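Local coordinates for periplasmic binding protein/LacI transcriptional regulator (Burkholderia multivorans, PDB 4YLE), which probably serves as the periplasmic substrate-binding protein of an ABC transporter for simple sugars, capturing its ligand between two lobes, at residues V93-V107 / I118-L132. Sequence-based numbering, arbitrary orientation.
Sequences VDAIVLAPADSKALV and IIVVNIDNRLDPDVL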
ATOM      1  N   VAL A  93       7.764  17.503  16.297  1.00 40.95           N
ATOM      2  CA  VAL A  93       7.959  17.670  14.862  1.00 38.02           C
ATOM      3  C   VAL A  93       6.912  18.661  14.363  1.00 37.79           C
ATOM      4  O   VAL A  93       5.888  18.877  15.018  1.00 39.40           O
ATOM      5  CB  VAL A  93       7.834  16.337  14.082  1.00 35.87           C
ATOM      6  CG1 VAL A  93       8.942  15.361  14.496  1.00 35.76           C
ATOM      7  CG2 VAL A  93       6.441  15.714  14.286  1.00 36.38           C
ATOM      8  N   ASP A  94       7.163  19.238  13.193  1.00 35.94           N
ATOM      9  CA  ASP A  94       6.257  20.216  12.598  1.00 36.63           C
ATOM     10  C   ASP A  94       5.229  19.605  11.663  1.00 34.65           C
ATOM     11  O   ASP A  94       4.166  20.178  11.423  1.00 33.96           O
ATOM     12  CB  ASP A  94       7.081  21.259  11.861  1.00 35.32           C
ATOM     13  CG  ASP A  94       8.037  21.961  12.795  1.00 49.17           C
ATOM     14  OD1 ASP A  94       7.564  22.692  13.703  1.00 42.51           O
ATOM     15  OD2 ASP A  94       9.252  21.735  12.642  1.00 37.57           O
ATOM     16  N   ALA A  95       5.554  18.438  11.129  1.00 31.45           N
ATOM     17  CA  ALA A  95       4.626  17.742  10.275  1.00 29.58           C
ATOM     18  C   ALA A  95       4.854  16.253  10.394  1.00 28.54           C
ATOM     19  O   ALA A  95       5.958  15.816  10.704  1.00 28.50           O
ATOM     20  CB  ALA A  95       4.789  18.195   8.823  1.00 27.44           C
ATOM     21  N   ILE A  96       3.790  15.494  10.141  1.00 27.92           N
ATOM     22  CA  ILE A  96       3.837  14.037  10.101  1.00 26.85           C
ATOM     23  C   ILE A  96       3.201  13.562   8.816  1.00 24.70           C
ATOM     24  O   ILE A  96       2.078  13.947   8.496  1.00 25.06           O
ATOM     25  CB  ILE A  96       3.085  13.394  11.281  1.00 28.87           C
ATOM     26  CG1 ILE A  96       3.790  13.691  12.593  1.00 31.16           C
ATOM     27  CG2 ILE A  96       2.998  11.875  11.075  1.00 31.67           C
ATOM     28  CD1 ILE A  96       2.974  13.307  13.814  1.00 33.63           C
ATOM     29  N   VAL A  97       3.936  12.740   8.081  1.00 24.45           N
ATOM     30  CA  VAL A  97       3.480  12.147   6.847  1.00 22.99           C
ATOM     31  C   VAL A  97       3.288  10.670   7.155  1.00 25.04           C
ATOM     32  O   VAL A  97       4.265   9.981   7.434  1.00 20.17           O
ATOM     33  CB  VAL A  97       4.492  12.333   5.714  1.00 19.62           C
ATOM     34  CG1 VAL A  97       3.990  11.692   4.454  1.00 19.31           C
ATOM     35  CG2 VAL A  97       4.762  13.850   5.477  1.00 19.10           C
ATOM     36  N   LEU A  98       2.037  10.211   7.152  1.00 21.06           N
ATOM     37  CA  LEU A  98       1.709   8.917   7.707  1.00 21.61           C
ATOM     38  C   LEU A  98       1.113   7.994   6.643  1.00 21.71           C
ATOM     39  O   LEU A  98       0.171   8.389   5.949  1.00 20.10           O
ATOM     40  CB  LEU A  98       0.712   9.084   8.855  1.00 24.21           C
ATOM     41  CG  LEU A  98       0.118   7.801   9.446  1.00 25.24           C
ATOM     42  CD1 LEU A  98       1.181   6.990  10.158  1.00 25.34           C
ATOM     43  CD2 LEU A  98      -1.046   8.165  10.378  1.00 27.93           C
ATOM     44  N   ALA A  99       1.681   6.781   6.528  1.00 20.09           N
ATOM     45  CA  ALA A  99       1.088   5.647   5.770  1.00 23.74           C
ATOM     46  C   ALA A  99       0.471   4.671   6.773  1.00 23.90           C
ATOM     47  O   ALA A  99       1.177   3.828   7.319  1.00 20.28           O
ATOM     48  CB  ALA A  99       2.142   4.929   4.921  1.00 18.03           C
ATOM     49  N   PRO A 100      -0.841   4.805   7.053  1.00 21.80           N
ATOM     50  CA  PRO A 100      -1.373   4.136   8.253  1.00 24.05           C
ATOM     51  C   PRO A 100      -1.579   2.635   8.090  1.00 24.23           C
ATOM     52  O   PRO A 100      -2.012   2.176   7.025  1.00 23.09           O
ATOM     53  CB  PRO A 100      -2.704   4.862   8.485  1.00 26.63           C
ATOM     54  CG  PRO A 100      -3.089   5.413   7.184  1.00 25.58           C
ATOM     55  CD  PRO A 100      -1.823   5.725   6.447  1.00 22.37           C
ATOM     56  N   ALA A 101      -1.262   1.883   9.139  1.00 26.08           N
ATOM     57  CA  ALA A 101      -1.364   0.422   9.115  1.00 25.36           C
ATOM     58  C   ALA A 101      -2.817  -0.053   9.186  1.00 32.63           C
ATOM     59  O   ALA A 101      -3.126  -1.203   8.816  1.00 27.15           O
ATOM     60  CB  ALA A 101      -0.570  -0.175  10.260  1.00 26.52           C
ATOM     61  N   ASP A 102      -3.681   0.836   9.682  1.00 29.26           N
ATOM     62  CA  ASP A 102      -5.115   0.597   9.862  1.00 31.21           C
ATOM     63  C   ASP A 102      -5.848   1.893   9.524  1.00 38.47           C
ATOM     64  O   ASP A 102      -5.469   2.941  10.025  1.00 31.90           O
ATOM     65  CB  ASP A 102      -5.394   0.179  11.301  1.00 33.99           C
ATOM     66  CG  ASP A 102      -6.814  -0.287  11.521  1.00 41.66           C
ATOM     67  OD1 ASP A 102      -7.759   0.456  11.182  1.00 38.56           O
ATOM     68  OD2 ASP A 102      -6.986  -1.402  12.060  1.00 47.27           O
ATOM     69  N   SER A 103      -6.860   1.840   8.664  1.00 32.01           N
ATOM     70  CA  SER A 103      -7.527   3.070   8.199  1.00 32.46           C
ATOM     71  C   SER A 103      -8.415   3.742   9.265  1.00 35.62           C
ATOM     72  O   SER A 103      -8.752   4.921   9.159  1.00 36.18           O
ATOM     73  CB  SER A 103      -8.361   2.754   6.965  1.00 32.35           C
ATOM     74  OG  SER A 103      -7.493   2.560   5.845  1.00 29.22           O
ATOM     75  N   LYS A 104      -8.808   2.972  10.270  1.00 37.84           N
ATOM     76  CA  LYS A 104      -9.592   3.532  11.382  1.00 41.10           C
ATOM     77  C   LYS A 104      -8.779   3.768  12.651  1.00 41.72           C
ATOM     78  O   LYS A 104      -8.963   4.777  13.362  1.00 43.38           O
ATOM     79  CB  LYS A 104     -10.763   2.603  11.718  1.00 43.95           C
ATOM     80  CG  LYS A 104     -11.813   2.512  10.633  1.00 44.44           C
ATOM     81  CD  LYS A 104     -13.102   1.906  11.182  1.00 48.20           C
ATOM     82  CE  LYS A 104     -13.885   1.131  10.148  1.00 66.34           C
ATOM     83  NZ  LYS A 104     -13.195  -0.144   9.789  1.00 70.96           N
ATOM     84  N   ALA A 105      -7.901   2.822  12.958  1.00 40.67           N
ATOM     85  CA  ALA A 105      -7.270   2.783  14.269  1.00 41.97           C
ATOM     86  C   ALA A 105      -6.234   3.880  14.476  1.00 40.79           C
ATOM     87  O   ALA A 105      -5.926   4.225  15.611  1.00 42.54           O
ATOM     88  CB  ALA A 105      -6.633   1.432  14.494  1.00 41.40           C
ATOM     89  N   LEU A 106      -5.669   4.405  13.385  1.00 37.99           N
ATOM     90  CA  LEU A 106      -4.696   5.477  13.506  1.00 36.99           C
ATOM     91  C   LEU A 106      -5.361   6.848  13.650  1.00 39.54           C
ATOM     92  O   LEU A 106      -4.673   7.833  13.865  1.00 38.16           O
ATOM     93  CB  LEU A 106      -3.740   5.489  12.291  1.00 34.44           C
ATOM     94  CG  LEU A 106      -2.434   4.696  12.445  1.00 32.25           C
ATOM     95  CD1 LEU A 106      -1.498   5.346  13.453  1.00 33.15           C
ATOM     96  CD2 LEU A 106      -2.724   3.265  12.869  1.00 34.36           C
ATOM     97  N   VAL A 107      -6.685   6.935  13.545  1.00 40.24           N
ATOM     98  CA  VAL A 107      -7.298   8.264  13.506  1.00 41.50           C
ATOM     99  C   VAL A 107      -7.171   8.993  14.837  1.00 43.99           C
ATOM    100  O   VAL A 107      -6.938  10.202  14.843  1.00 44.09           O
ATOM    101  CB  VAL A 107      -8.775   8.211  13.090  1.00 49.51           C
ATOM    102  CG1 VAL A 107      -9.423   9.606  13.180  1.00 52.00           C
ATOM    103  CG2 VAL A 107      -8.882   7.677  11.670  1.00 49.23           C
ATOM    104  N   ILE A 118       0.444  20.109  14.845  1.00 42.42           N
ATOM    105  CA  ILE A 118       1.249  19.448  13.822  1.00 39.24           C
ATOM    106  C   ILE A 118       0.428  19.295  12.546  1.00 37.24           C
ATOM    107  O   ILE A 118      -0.760  18.988  12.600  1.00 38.03           O
ATOM    108  CB  ILE A 118       1.736  18.064  14.323  1.00 38.72           C
ATOM    109  CG1 ILE A 118       2.562  18.238  15.608  1.00 41.05           C
ATOM    110  CG2 ILE A 118       2.536  17.334  13.254  1.00 35.58           C
ATOM    111  CD1 ILE A 118       3.002  16.938  16.258  1.00 46.87           C
ATOM    112  N   ILE A 119       1.058  19.515  11.398  1.00 35.87           N
ATOM    113  CA  ILE A 119       0.403  19.282  10.124  1.00 32.97           C
ATOM    114  C   ILE A 119       0.534  17.787   9.842  1.00 31.11           C
ATOM    115  O   ILE A 119       1.621  17.242   9.906  1.00 30.00           O
ATOM    116  CB  ILE A 119       1.037  20.150   8.983  1.00 31.54           C
ATOM    117  CG1 ILE A 119       0.802  21.645   9.273  1.00 33.52           C
ATOM    118  CG2 ILE A 119       0.485  19.784   7.585  1.00 33.38           C
ATOM    119  CD1 ILE A 119      -0.675  22.051   9.333  1.00 35.24           C
ATOM    120  N   VAL A 120      -0.582  17.131   9.559  1.00 31.05           N
ATOM    121  CA  VAL A 120      -0.554  15.715   9.159  1.00 29.33           C
ATOM    122  C   VAL A 120      -1.036  15.550   7.744  1.00 27.47           C
ATOM    123  O   VAL A 120      -2.081  16.064   7.381  1.00 28.39           O
ATOM    124  CB  VAL A 120      -1.431  14.873  10.090  1.00 34.04           C
ATOM    125  CG1 VAL A 120      -1.384  13.403   9.686  1.00 33.98           C
ATOM    126  CG2 VAL A 120      -1.015  15.087  11.558  1.00 33.35           C
ATOM    127  N   VAL A 121      -0.261  14.798   6.958  1.00 25.07           N
ATOM    128  CA  VAL A 121      -0.599  14.425   5.608  1.00 23.25           C
ATOM    129  C   VAL A 121      -0.638  12.911   5.577  1.00 22.34           C
ATOM    130  O   VAL A 121       0.227  12.263   6.134  1.00 21.96           O
ATOM    131  CB  VAL A 121       0.433  14.942   4.604  1.00 21.30           C
ATOM    132  CG1 VAL A 121       0.075  14.536   3.201  1.00 19.68           C
ATOM    133  CG2 VAL A 121       0.555  16.484   4.688  1.00 22.40           C
ATOM    134  N   ASN A 122      -1.665  12.398   4.926  1.00 22.26           N
ATOM    135  CA  ASN A 122      -1.967  10.974   4.817  1.00 21.77           C
ATOM    136  C   ASN A 122      -1.458  10.525   3.462  1.00 19.70           C
ATOM    137  O   ASN A 122      -1.830  11.121   2.449  1.00 20.64           O
ATOM    138  CB  ASN A 122      -3.484  10.819   4.958  1.00 23.73           C
ATOM    139  CG  ASN A 122      -4.003   9.397   4.877  1.00 23.75           C
ATOM    140  OD1 ASN A 122      -5.216   9.232   4.865  1.00 25.42           O
ATOM    141  ND2 ASN A 122      -3.129   8.384   4.863  1.00 22.48           N
ATOM    142  N   ILE A 123      -0.632   9.491   3.434  1.00 19.75           N
ATOM    143  CA  ILE A 123      -0.275   8.873   2.162  1.00 18.46           C
ATOM    144  C   ILE A 123      -0.595   7.380   2.103  1.00 17.29           C
ATOM    145  O   ILE A 123      -0.846   6.781   3.134  1.00 18.59           O
ATOM    146  CB  ILE A 123       1.222   9.038   1.843  1.00 16.13           C
ATOM    147  CG1 ILE A 123       2.104   8.212   2.797  1.00 19.09           C
ATOM    148  CG2 ILE A 123       1.622  10.554   1.888  1.00 16.23           C
ATOM    149  CD1 ILE A 123       3.633   8.292   2.483  1.00 16.24           C
ATOM    150  N   ASP A 124      -0.604   6.831   0.872  1.00 15.03           N
ATOM    151  CA  ASP A 124      -0.638   5.376   0.594  1.00 14.91           C
ATOM    152  C   ASP A 124      -2.014   4.772   0.857  1.00 17.75           C
ATOM    153  O   ASP A 124      -2.751   4.430  -0.074  1.00 20.56           O
ATOM    154  CB  ASP A 124       0.432   4.657   1.408  1.00 17.97           C
ATOM    155  CG  ASP A 124       0.423   3.146   1.199  1.00 18.78           C
ATOM    156  OD1 ASP A 124      -0.079   2.700   0.167  1.00 21.61           O
ATOM    157  OD2 ASP A 124       0.942   2.408   2.070  1.00 28.70           O
ATOM    158  N   ASN A 125      -2.367   4.670   2.130  1.00 18.74           N
ATOM    159  CA  ASN A 125      -3.616   4.068   2.534  1.00 22.04           C
ATOM    160  C   ASN A 125      -4.477   5.108   3.218  1.00 21.38           C
ATOM    161  O   ASN A 125      -4.100   5.653   4.241  1.00 22.33           O
ATOM    162  CB  ASN A 125      -3.367   2.905   3.476  1.00 20.09           C
ATOM    163  CG  ASN A 125      -4.631   2.366   4.062  1.00 22.41           C
ATOM    164  OD1 ASN A 125      -5.663   2.243   3.371  1.00 25.64           O
ATOM    165  ND2 ASN A 125      -4.582   2.008   5.358  1.00 25.16           N
ATOM    166  N   ARG A 126      -5.631   5.382   2.652  1.00 23.88           N
ATOM    167  CA  ARG A 126      -6.435   6.480   3.129  1.00 24.57           C
ATOM    168  C   ARG A 126      -7.120   6.152   4.446  1.00 27.22           C
ATOM    169  O   ARG A 126      -7.726   5.097   4.597  1.00 28.25           O
ATOM    170  CB  ARG A 126      -7.466   6.872   2.079  1.00 30.98           C
ATOM    171  CG  ARG A 126      -8.073   8.241   2.308  1.00 45.88           C
ATOM    172  CD  ARG A 126      -9.300   8.423   1.452  1.00 46.38           C
ATOM    173  NE  ARG A 126      -8.986   8.302   0.030  1.00 49.25           N
ATOM    174  CZ  ARG A 126      -8.902   9.327  -0.815  1.00 60.50           C
ATOM    175  NH1 ARG A 126      -9.118  10.582  -0.404  1.00 58.43           N
ATOM    176  NH2 ARG A 126      -8.607   9.088  -2.089  1.00 57.09           N
ATOM    177  N   LEU A 127      -6.997   7.073   5.400  1.00 28.31           N
ATOM    178  CA  LEU A 127      -7.746   7.025   6.643  1.00 31.38           C
ATOM    179  C   LEU A 127      -9.226   7.036   6.356  1.00 33.56           C
ATOM    180  O   LEU A 127      -9.666   7.592   5.358  1.00 35.40           O
ATOM    181  CB  LEU A 127      -7.369   8.210   7.525  1.00 32.05           C
ATOM    182  CG  LEU A 127      -5.932   8.176   8.027  1.00 30.42           C
ATOM    183  CD1 LEU A 127      -5.559   9.537   8.586  1.00 31.12           C
ATOM    184  CD2 LEU A 127      -5.723   7.081   9.073  1.00 31.35           C
ATOM    185  N   ASP A 128     -10.005   6.421   7.232  1.00 36.11           N
ATOM    186  CA  ASP A 128     -11.418   6.271   6.956  1.00 38.67           C
ATOM    187  C   ASP A 128     -12.101   7.643   7.038  1.00 40.57           C
ATOM    188  O   ASP A 128     -11.990   8.320   8.046  1.00 41.84           O
ATOM    189  CB  ASP A 128     -12.051   5.294   7.932  1.00 41.28           C
ATOM    190  CG  ASP A 128     -13.480   4.938   7.554  1.00 52.01           C
ATOM    191  OD1 ASP A 128     -14.297   5.853   7.300  1.00 52.13           O
ATOM    192  OD2 ASP A 128     -13.783   3.732   7.507  1.00 48.15           O
ATOM    193  N   PRO A 129     -12.786   8.055   5.960  1.00 49.11           N
ATOM    194  CA  PRO A 129     -13.349   9.404   5.909  1.00 46.48           C
ATOM    195  C   PRO A 129     -14.459   9.619   6.923  1.00 54.94           C
ATOM    196  O   PRO A 129     -14.634  10.731   7.426  1.00 56.26           O
ATOM    197  CB  PRO A 129     -13.884   9.496   4.479  1.00 45.40           C
ATOM    198  CG  PRO A 129     -14.164   8.107   4.094  1.00 59.85           C
ATOM    199  CD  PRO A 129     -13.057   7.321   4.711  1.00 58.27           C
ATOM    200  N   ASP A 130     -15.208   8.566   7.224  1.00 51.64           N
ATOM    201  CA  ASP A 130     -16.319   8.683   8.160  1.00 62.36           C
ATOM    202  C   ASP A 130     -15.777   8.880   9.566  1.00 61.61           C
ATOM    203  O   ASP A 130     -16.262   9.724  10.322  1.00 59.62           O
ATOM    204  CB  ASP A 130     -17.220   7.449   8.088  1.00 63.32           C
ATOM    205  CG  ASP A 130     -17.800   7.239   6.704  1.00 70.09           C
ATOM    206  OD1 ASP A 130     -18.043   8.241   5.998  1.00 73.95           O
ATOM    207  OD2 ASP A 130     -18.006   6.071   6.317  1.00 78.18           O
ATOM    208  N   VAL A 131     -14.750   8.113   9.906  1.00 50.90           N
ATOM    209  CA  VAL A 131     -14.109   8.253  11.195  1.00 51.31           C
ATOM    210  C   VAL A 131     -13.481   9.642  11.291  1.00 50.47           C
ATOM    211  O   VAL A 131     -13.527  10.262  12.345  1.00 52.43           O
ATOM    212  CB  VAL A 131     -13.046   7.169  11.414  1.00 53.59           C
ATOM    213  CG1 VAL A 131     -12.395   7.324  12.782  1.00 49.70           C
ATOM    214  CG2 VAL A 131     -13.669   5.783  11.257  1.00 49.84           C
ATOM    215  N   LEU A 132     -12.889  10.130  10.197  1.00 47.54           N
ATOM    216  CA  LEU A 132     -12.351  11.493  10.200  1.00 46.91           C
ATOM    217  C   LEU A 132     -13.468  12.527  10.390  1.00 62.69           C
ATOM    218  O   LEU A 132     -13.357  13.412  11.237  1.00 51.78           O
ATOM    219  CB  LEU A 132     -11.587  11.803   8.907  1.00 44.70           C
ATOM    220  CG  LEU A 132     -10.248  11.081   8.703  1.00 41.29           C
ATOM    221  CD1 LEU A 132      -9.681  11.386   7.315  1.00 37.22           C
ATOM    222  CD2 LEU A 132      -9.248  11.458   9.788  1.00 50.15           C
TER
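L127 CD2 is the bump, set in the hollow between the P100 ring, whose CG lies 3.6 Å from L127 CD2, and L106 CB and V107 CG2. L127 CG stands anti to the carbonyl carbon (chi1 -66°), and chi2 then turns CD2 into this hollow. Farther along, V131 CG1 packs 3.7 Å from V107 CG2, L132 CD2 touches V107 CG1, and the K104 chain crosses V131 CG2 at about a right angle. Polar bonds join the loops 99-103 and 124-128. N125 ND2 gives P100 O a nearly straight bond (3.1 Å, 174°) lying in its own amide plane, S103 OG donates to R126 O at 2.8 Å, and D128 N to S103 O at 2.7 Å. N122 braces the loop from within: its OD1 receives L127 N on a lone pair, and its ND2 donates to N125 O. Preceding these loops in the chain, strands 95-98 and 119-123 run parallel, 15° apart, with bonds such as I96 N to I119 O (2.8 Å). V97 CG1 meets I123 CG2 at 3.7 Å. D124, salt-bridged to K40, hydrogen-bonds an unidentified bound molecule just past the strand end. With helix 107-115 joining the strands, this is a beta-alpha-beta crossover of a periplasmic-binding-protein lobe, its C-terminal strand ends facing the cleft between the lobes, consistent with a ligand site.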